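Local coordinates for protein cyclin homolog (Herpesvirus saimiri, PDB 2F2C) that is a viral homologue of D-type cyclins that may contribute to cellular transformation and rapid T-cell proliferation during latent infection, at residues N161-P166 against E222-I227; R215-Y220 against T237-V242. One frame throughout, in Å; residues are numbered along the deposited sequence.

Contact 1 (N161-P166 against E222-I227); sequences NALKIP and EDLSSI
A162 and L163, where helix 156-162 runs out, face the flank of helix 218-228, with CA of L163 7.0 Å from CA of D223 and CA of A162 7.6 Å from CA of I227. The first segment is a helix terminus turning into loop, and K164, with its positive phi, is the C-prime residue of a Schellman motif. N161 O takes the backbone N-H of K164 at one face of its carbonyl plane; from the opposite face comes K164 NZ, 3.1 Å from N161 O and 38° out of that plane. The lysine thus folds back over its own turn, and L163, the first residue to leave helical geometry, lies against the other helix.

No hydrogen bond joins the segments, and apolar branches do the touching. With CG of L163 beside the backbone N and anti to the carbonyl carbon (chi1 -56°), the CD2 methyl reaches over to the helix and meets two successive residues: it lies 3.7 Å from CB of D223 and 3.8 Å from CD2 of L224. The two leucine side chains run nearly perpendicular, and CD2 of L224 lies against both methyls of L163. D223 joins in through its methylene. One turn further on, the tip of I227 extends to the helix terminus, its CD1 4.1 Å from CB of A162, a looser touch than those of the leucine.

L224 also packs on A200 and L204 of helix 195-208, so its contact with L163 continues the apolar core outward. Y220, one turn before L224, is touched by both L163 and I165, while I165 O accepts a hydrogen bond from W170 NE1 at the start of helix 170-184. Two helices, 218-228 and 195-208, thus meet the capped end of helix 156-162 at this leucine pair.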
ATOM      1  N   ASN A 161      11.251 -14.120  -9.089  1.00 71.12           N
ATOM      2  CA  ASN A 161      10.428 -15.310  -8.936  1.00 71.14           C
ATOM      3  C   ASN A 161      10.047 -15.935 -10.277  1.00 70.89           C
ATOM      4  O   ASN A 161      10.179 -17.142 -10.456  1.00 71.21           O
ATOM      5  CB  ASN A 161       9.166 -15.002  -8.135  1.00 71.36           C
ATOM      6  CG  ASN A 161       8.270 -16.206  -7.999  1.00 71.71           C
ATOM      7  OD1 ASN A 161       8.533 -17.106  -7.200  1.00 73.31           O
ATOM      8  ND2 ASN A 161       7.217 -16.247  -8.795  1.00 72.55           N
ATOM      9  N   ALA A 162       9.589 -15.115 -11.219  1.00 70.43           N
ATOM     10  CA  ALA A 162       9.242 -15.608 -12.546  1.00 70.07           C
ATOM     11  C   ALA A 162      10.431 -16.184 -13.355  1.00 70.12           C
ATOM     12  O   ALA A 162      10.271 -17.165 -14.093  1.00 69.78           O
ATOM     13  CB  ALA A 162       8.518 -14.539 -13.317  1.00 70.05           C
ATOM     14  N   LEU A 163      11.624 -15.604 -13.216  1.00 70.20           N
ATOM     15  CA  LEU A 163      12.809 -16.198 -13.860  1.00 70.46           C
ATOM     16  C   LEU A 163      13.323 -17.385 -13.065  1.00 70.70           C
ATOM     17  O   LEU A 163      14.438 -17.856 -13.306  1.00 70.19           O
ATOM     18  CB  LEU A 163      13.940 -15.192 -14.014  1.00 70.46           C
ATOM     19  CG  LEU A 163      13.675 -13.890 -14.762  1.00 71.12           C
ATOM     20  CD1 LEU A 163      14.546 -12.805 -14.141  1.00 71.70           C
ATOM     21  CD2 LEU A 163      13.895 -14.011 -16.264  1.00 69.86           C
ATOM     22  N   LYS A 164      12.508 -17.831 -12.103  1.00 71.24           N
ATOM     23  CA  LYS A 164      12.766 -19.003 -11.265  1.00 72.02           C
ATOM     24  C   LYS A 164      14.147 -19.038 -10.584  1.00 72.09           C
ATOM     25  O   LYS A 164      14.704 -20.113 -10.354  1.00 72.54           O
ATOM     26  CB  LYS A 164      12.482 -20.305 -12.037  1.00 72.50           C
ATOM     27  CG  LYS A 164      11.007 -20.519 -12.410  1.00 74.69           C
ATOM     28  CD  LYS A 164      10.268 -21.445 -11.421  1.00 79.24           C
ATOM     29  CE  LYS A 164       9.749 -20.721 -10.138  1.00 81.32           C
ATOM     30  NZ  LYS A 164       8.587 -19.808 -10.423  1.00 82.53           N
ATOM     31  N   ILE A 165      14.688 -17.863 -10.261  1.00 72.15           N
ATOM     32  CA  ILE A 165      15.870 -17.739  -9.393  1.00 72.06           C
ATOM     33  C   ILE A 165      15.522 -18.152  -7.952  1.00 72.61           C
ATOM     34  O   ILE A 165      14.546 -17.655  -7.367  1.00 72.42           O
ATOM     35  CB  ILE A 165      16.396 -16.279  -9.408  1.00 72.10           C
ATOM     36  CG1 ILE A 165      16.749 -15.838 -10.838  1.00 70.70           C
ATOM     37  CG2 ILE A 165      17.567 -16.095  -8.428  1.00 71.53           C
ATOM     38  CD1 ILE A 165      16.962 -14.367 -10.977  1.00 68.71           C
ATOM     39  N   PRO A 166      16.336 -19.040  -7.378  1.00 73.05           N
ATOM     40  CA  PRO A 166      16.112 -19.547  -6.023  1.00 73.18           C
ATOM     41  C   PRO A 166      16.055 -18.425  -4.998  1.00 73.64           C
ATOM     42  O   PRO A 166      16.908 -17.526  -5.006  1.00 73.69           O
ATOM     43  CB  PRO A 166      17.336 -20.428  -5.781  1.00 73.01           C
ATOM     44  CG  PRO A 166      18.354 -19.922  -6.728  1.00 72.69           C
ATOM     45  CD  PRO A 166      17.564 -19.603  -7.967  1.00 73.17           C
ATOM     46  N   GLU A 222      16.165 -13.882 -23.287  1.00 73.49           N
ATOM     47  CA  GLU A 222      15.052 -14.641 -23.856  1.00 73.58           C
ATOM     48  C   GLU A 222      13.810 -14.700 -22.958  1.00 73.57           C
ATOM     49  O   GLU A 222      12.689 -14.526 -23.433  1.00 73.94           O
ATOM     50  CB  GLU A 222      15.488 -16.069 -24.199  1.00 73.52           C
ATOM     51  CG  GLU A 222      16.081 -16.252 -25.588  1.00 74.32           C
ATOM     52  CD  GLU A 222      15.064 -16.087 -26.713  1.00 75.73           C
ATOM     53  OE1 GLU A 222      14.188 -15.200 -26.606  1.00 76.83           O
ATOM     54  OE2 GLU A 222      15.145 -16.838 -27.717  1.00 75.85           O
ATOM     55  N   ASP A 223      14.007 -14.956 -21.668  1.00 73.42           N
ATOM     56  CA  ASP A 223      12.894 -15.065 -20.721  1.00 73.16           C
ATOM     57  C   ASP A 223      12.240 -13.721 -20.385  1.00 72.38           C
ATOM     58  O   ASP A 223      11.021 -13.589 -20.454  1.00 72.52           O
ATOM     59  CB  ASP A 223      13.336 -15.772 -19.434  1.00 73.51           C
ATOM     60  CG  ASP A 223      13.516 -17.271 -19.620  1.00 74.65           C
ATOM     61  OD1 ASP A 223      13.061 -18.028 -18.733  1.00 77.71           O
ATOM     62  OD2 ASP A 223      14.099 -17.786 -20.599  1.00 74.14           O
ATOM     63  N   LEU A 224      13.033 -12.723 -20.018  1.00 71.12           N
ATOM     64  CA  LEU A 224      12.450 -11.431 -19.694  1.00 70.15           C
ATOM     65  C   LEU A 224      11.612 -10.949 -20.868  1.00 69.58           C
ATOM     66  O   LEU A 224      10.576 -10.314 -20.696  1.00 69.42           O
ATOM     67  CB  LEU A 224      13.535 -10.419 -19.342  1.00 69.95           C
ATOM     68  CG  LEU A 224      14.224 -10.611 -17.994  1.00 69.30           C
ATOM     69  CD1 LEU A 224      15.421  -9.690 -17.923  1.00 68.05           C
ATOM     70  CD2 LEU A 224      13.249 -10.352 -16.858  1.00 68.18           C
ATOM     71  N   SER A 225      12.076 -11.281 -22.064  1.00 69.21           N
ATOM     72  CA  SER A 225      11.398 -10.947 -23.301  1.00 68.79           C
ATOM     73  C   SER A 225       9.974 -11.512 -23.274  1.00 68.51           C
ATOM     74  O   SER A 225       9.014 -10.822 -23.605  1.00 68.30           O
ATOM     75  CB  SER A 225      12.189 -11.531 -24.454  1.00 68.44           C
ATOM     76  OG  SER A 225      11.686 -11.101 -25.695  1.00 70.27           O
ATOM     77  N   SER A 226       9.848 -12.756 -22.827  1.00 68.21           N
ATOM     78  CA  SER A 226       8.551 -13.414 -22.740  1.00 68.02           C
ATOM     79  C   SER A 226       7.736 -12.965 -21.534  1.00 67.96           C
ATOM     80  O   SER A 226       6.538 -12.777 -21.646  1.00 68.40           O
ATOM     81  CB  SER A 226       8.718 -14.935 -22.731  1.00 67.89           C
ATOM     82  OG  SER A 226       9.864 -15.307 -23.471  1.00 67.80           O
ATOM     83  N   ILE A 227       8.368 -12.815 -20.376  1.00 67.99           N
ATOM     84  CA  ILE A 227       7.671 -12.324 -19.179  1.00 67.65           C
ATOM     85  C   ILE A 227       7.065 -10.940 -19.420  1.00 67.46           C
ATOM     86  O   ILE A 227       5.879 -10.740 -19.222  1.00 67.46           O
ATOM     87  CB  ILE A 227       8.625 -12.271 -17.972  1.00 67.61           C
ATOM     88  CG1 ILE A 227       9.166 -13.664 -17.637  1.00 67.49           C
ATOM     89  CG2 ILE A 227       7.936 -11.643 -16.779  1.00 67.41           C
ATOM     90  CD1 ILE A 227       8.091 -14.679 -17.381  1.00 67.66           C
TER

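Contact 2 (R215-Y220 against T237-V242)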
ATOM      1  N   ARG A 215      23.423 -17.670 -12.971  1.00 84.73           N
ATOM      2  CA  ARG A 215      23.539 -17.904 -14.430  1.00 83.79           C
ATOM      3  C   ARG A 215      23.957 -16.630 -15.190  1.00 83.14           C
ATOM      4  O   ARG A 215      23.782 -15.530 -14.669  1.00 83.05           O
ATOM      5  CB  ARG A 215      22.235 -18.491 -14.987  1.00 83.63           C
ATOM      6  N   PRO A 216      24.511 -16.756 -16.398  1.00 82.61           N
ATOM      7  CA  PRO A 216      25.036 -15.578 -17.105  1.00 82.23           C
ATOM      8  C   PRO A 216      23.921 -14.773 -17.771  1.00 81.87           C
ATOM      9  O   PRO A 216      23.027 -15.368 -18.377  1.00 81.90           O
ATOM     10  CB  PRO A 216      25.987 -16.178 -18.159  1.00 82.06           C
ATOM     11  CG  PRO A 216      25.814 -17.679 -18.093  1.00 82.23           C
ATOM     12  CD  PRO A 216      24.653 -17.986 -17.199  1.00 82.58           C
ATOM     13  N   TRP A 217      23.981 -13.440 -17.661  1.00 81.48           N
ATOM     14  CA  TRP A 217      22.932 -12.526 -18.181  1.00 81.20           C
ATOM     15  C   TRP A 217      22.199 -13.029 -19.450  1.00 80.79           C
ATOM     16  O   TRP A 217      20.969 -13.095 -19.478  1.00 80.47           O
ATOM     17  CB  TRP A 217      23.471 -11.078 -18.314  1.00 81.37           C
ATOM     18  CG  TRP A 217      23.161 -10.366 -19.616  1.00 82.03           C
ATOM     19  CD1 TRP A 217      21.964 -10.345 -20.290  1.00 82.66           C
ATOM     20  CD2 TRP A 217      24.057  -9.561 -20.391  1.00 82.39           C
ATOM     21  NE1 TRP A 217      22.070  -9.599 -21.440  1.00 82.74           N
ATOM     22  CE2 TRP A 217      23.343  -9.100 -21.527  1.00 82.78           C
ATOM     23  CE3 TRP A 217      25.396  -9.182 -20.248  1.00 81.92           C
ATOM     24  CZ2 TRP A 217      23.921  -8.283 -22.505  1.00 82.13           C
ATOM     25  CZ3 TRP A 217      25.970  -8.370 -21.224  1.00 82.33           C
ATOM     26  CH2 TRP A 217      25.230  -7.930 -22.337  1.00 82.13           C
ATOM     27  N   THR A 218      22.971 -13.389 -20.476  1.00 80.56           N
ATOM     28  CA  THR A 218      22.470 -14.070 -21.669  1.00 80.39           C
ATOM     29  C   THR A 218      21.215 -14.879 -21.347  1.00 80.34           C
ATOM     30  O   THR A 218      20.129 -14.583 -21.847  1.00 80.65           O
ATOM     31  CB  THR A 218      23.581 -14.995 -22.249  1.00 80.36           C
ATOM     32  OG1 THR A 218      24.596 -14.197 -22.868  1.00 79.79           O
ATOM     33  CG2 THR A 218      23.065 -15.873 -23.403  1.00 80.49           C
ATOM     34  N   CYS A 219      21.381 -15.875 -20.483  1.00 79.93           N
ATOM     35  CA  CYS A 219      20.337 -16.837 -20.141  1.00 79.68           C
ATOM     36  C   CYS A 219      19.035 -16.262 -19.560  1.00 78.92           C
ATOM     37  O   CYS A 219      18.083 -17.013 -19.325  1.00 79.14           O
ATOM     38  CB  CYS A 219      20.906 -17.883 -19.175  1.00 80.00           C
ATOM     39  SG  CYS A 219      22.006 -19.097 -19.941  1.00 82.01           S
ATOM     40  N   TYR A 220      18.982 -14.958 -19.316  1.00 77.79           N
ATOM     41  CA  TYR A 220      17.762 -14.372 -18.784  1.00 76.69           C
ATOM     42  C   TYR A 220      17.035 -13.441 -19.763  1.00 75.93           C
ATOM     43  O   TYR A 220      15.850 -13.150 -19.569  1.00 75.69           O
ATOM     44  CB  TYR A 220      18.028 -13.702 -17.437  1.00 76.82           C
ATOM     45  CG  TYR A 220      18.398 -14.678 -16.328  1.00 77.27           C
ATOM     46  CD1 TYR A 220      17.469 -15.608 -15.834  1.00 76.81           C
ATOM     47  CD2 TYR A 220      19.679 -14.671 -15.769  1.00 77.70           C
ATOM     48  CE1 TYR A 220      17.814 -16.513 -14.823  1.00 75.66           C
ATOM     49  CE2 TYR A 220      20.026 -15.566 -14.754  1.00 77.26           C
ATOM     50  CZ  TYR A 220      19.093 -16.483 -14.287  1.00 76.44           C
ATOM     51  OH  TYR A 220      19.455 -17.357 -13.280  1.00 76.24           O
ATOM     52  N   THR A 237      18.815  -3.528 -25.296  1.00 68.20           N
ATOM     53  CA  THR A 237      19.038  -2.064 -25.283  1.00 67.92           C
ATOM     54  C   THR A 237      18.784  -1.414 -23.918  1.00 68.01           C
ATOM     55  O   THR A 237      19.485  -0.481 -23.533  1.00 67.90           O
ATOM     56  CB  THR A 237      18.155  -1.354 -26.344  1.00 67.64           C
ATOM     57  OG1 THR A 237      18.658  -1.639 -27.644  1.00 68.86           O
ATOM     58  CG2 THR A 237      18.281   0.168 -26.271  1.00 66.18           C
ATOM     59  N   VAL A 238      17.759  -1.866 -23.208  1.00 68.23           N
ATOM     60  CA  VAL A 238      17.472  -1.271 -21.912  1.00 68.78           C
ATOM     61  C   VAL A 238      18.499  -1.717 -20.861  1.00 69.41           C
ATOM     62  O   VAL A 238      18.910  -0.904 -20.040  1.00 70.18           O
ATOM     63  CB  VAL A 238      16.015  -1.468 -21.473  1.00 68.47           C
ATOM     64  CG1 VAL A 238      15.831  -1.100 -20.025  1.00 67.84           C
ATOM     65  CG2 VAL A 238      15.110  -0.593 -22.321  1.00 68.41           C
ATOM     66  N   LYS A 239      18.943  -2.975 -20.906  1.00 69.66           N
ATOM     67  CA  LYS A 239      20.111  -3.400 -20.119  1.00 69.64           C
ATOM     68  C   LYS A 239      21.266  -2.395 -20.295  1.00 69.86           C
ATOM     69  O   LYS A 239      21.757  -1.815 -19.329  1.00 69.97           O
ATOM     70  CB  LYS A 239      20.537  -4.828 -20.491  1.00 69.45           C
ATOM     71  CG  LYS A 239      21.746  -5.371 -19.741  1.00 68.74           C
ATOM     72  CD  LYS A 239      23.038  -5.050 -20.456  1.00 70.59           C
ATOM     73  CE  LYS A 239      24.236  -5.722 -19.825  1.00 71.14           C
ATOM     74  NZ  LYS A 239      24.469  -5.220 -18.438  1.00 73.27           N
ATOM     75  N   ASP A 240      21.662  -2.152 -21.534  1.00 70.16           N
ATOM     76  CA  ASP A 240      22.751  -1.216 -21.806  1.00 70.69           C
ATOM     77  C   ASP A 240      22.445   0.235 -21.415  1.00 70.79           C
ATOM     78  O   ASP A 240      23.354   0.980 -21.056  1.00 71.00           O
ATOM     79  CB  ASP A 240      23.201  -1.307 -23.271  1.00 70.63           C
ATOM     80  CG  ASP A 240      23.788  -2.678 -23.625  1.00 71.41           C
ATOM     81  OD1 ASP A 240      23.652  -3.640 -22.826  1.00 72.86           O
ATOM     82  OD2 ASP A 240      24.396  -2.891 -24.690  1.00 71.61           O
ATOM     83  N   GLN A 241      21.180   0.637 -21.463  1.00 71.02           N
ATOM     84  CA  GLN A 241      20.826   2.013 -21.123  1.00 71.05           C
ATOM     85  C   GLN A 241      20.921   2.274 -19.629  1.00 71.01           C
ATOM     86  O   GLN A 241      21.452   3.317 -19.215  1.00 71.75           O
ATOM     87  CB  GLN A 241      19.436   2.354 -21.615  1.00 71.09           C
ATOM     88  CG  GLN A 241      19.440   2.954 -22.991  1.00 72.51           C
ATOM     89  CD  GLN A 241      18.044   3.075 -23.547  1.00 74.49           C
ATOM     90  OE1 GLN A 241      17.340   2.071 -23.666  1.00 76.94           O
ATOM     91  NE2 GLN A 241      17.629   4.302 -23.871  1.00 74.08           N
ATOM     92  N   VAL A 242      20.409   1.332 -18.834  1.00 69.77           N
ATOM     93  CA  VAL A 242      20.456   1.425 -17.390  1.00 68.96           C
ATOM     94  C   VAL A 242      21.920   1.432 -16.941  1.00 68.90           C
ATOM     95  O   VAL A 242      22.360   2.335 -16.227  1.00 68.84           O
ATOM     96  CB  VAL A 242      19.688   0.244 -16.690  1.00 69.05           C
ATOM     97  CG1 VAL A 242      20.062   0.174 -15.214  1.00 68.22           C
ATOM     98  CG2 VAL A 242      18.168   0.361 -16.870  1.00 66.75           C
TER
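W217 and K239 meet although their CA atoms are 9.7 Å apart, which leaves the separation between the segment leading into helix 218-228 and the middle of helix 232-247 to be bridged by two long side chains. Near W217 the backbone is held by bonds from C219 N to P216 O and from Y220 N to W217 O, whereas K239 belongs to a regular helix.

Both CB atoms point toward the opposite segment. K239 leaves its helix with CG anti to the backbone N (chi1 180°), then bends at chi2 and again at chi4, which lays the end of the chain across one face of the indole, roughly at right angles to the tryptophan side chain. The closest part is CE, 3.4 Å from the centroid of the six-membered ring of W217 and only 11° off its normal, a CH-pi contact made by a methylene whose hydrogens are probably polarised by the adjoining ammonium. CD follows more loosely over the CZ2 side, 3.9 Å from CZ2 of W217. NZ stands higher above the same ring, 4.6 Å from the W217 six-ring centroid, in cation-pi geometry.

The ammonium does not depend on the ring for its charge partner: NZ forms a salt bridge with E208 OE2 of helix 195-208, outside both segments, and W217 itself touches E208 and L204. Tryptophan, lysine and glutamate are thus brought together from three parts of the fold. Between the two segments the motif is a cation-pi pair, here linking the approach to helix 218-228 with helix 232-247 in the C-terminal part of this all-helical cyclin-family protein.

Helix 218-228 lies in both contacts: contact 2 uses W217, just ahead of it, and contact 1 its later turns, and their centres lie about 12 Å apart. Y220 connects them: its backbone O is 3.9 Å from CD2 of L163. Each is only partly buried, but the chemistry differs. Contact 1 covers more surface and is purely apolar between its segments, extending the hydrophobic core toward the end of helix 156-162. Contact 2 rests on one pair and exploits charge, as suits a buried lysine with a carboxylate close by. L204 of helix 195-208 is common ground, touching L224 in one and W217 and K239 in the other.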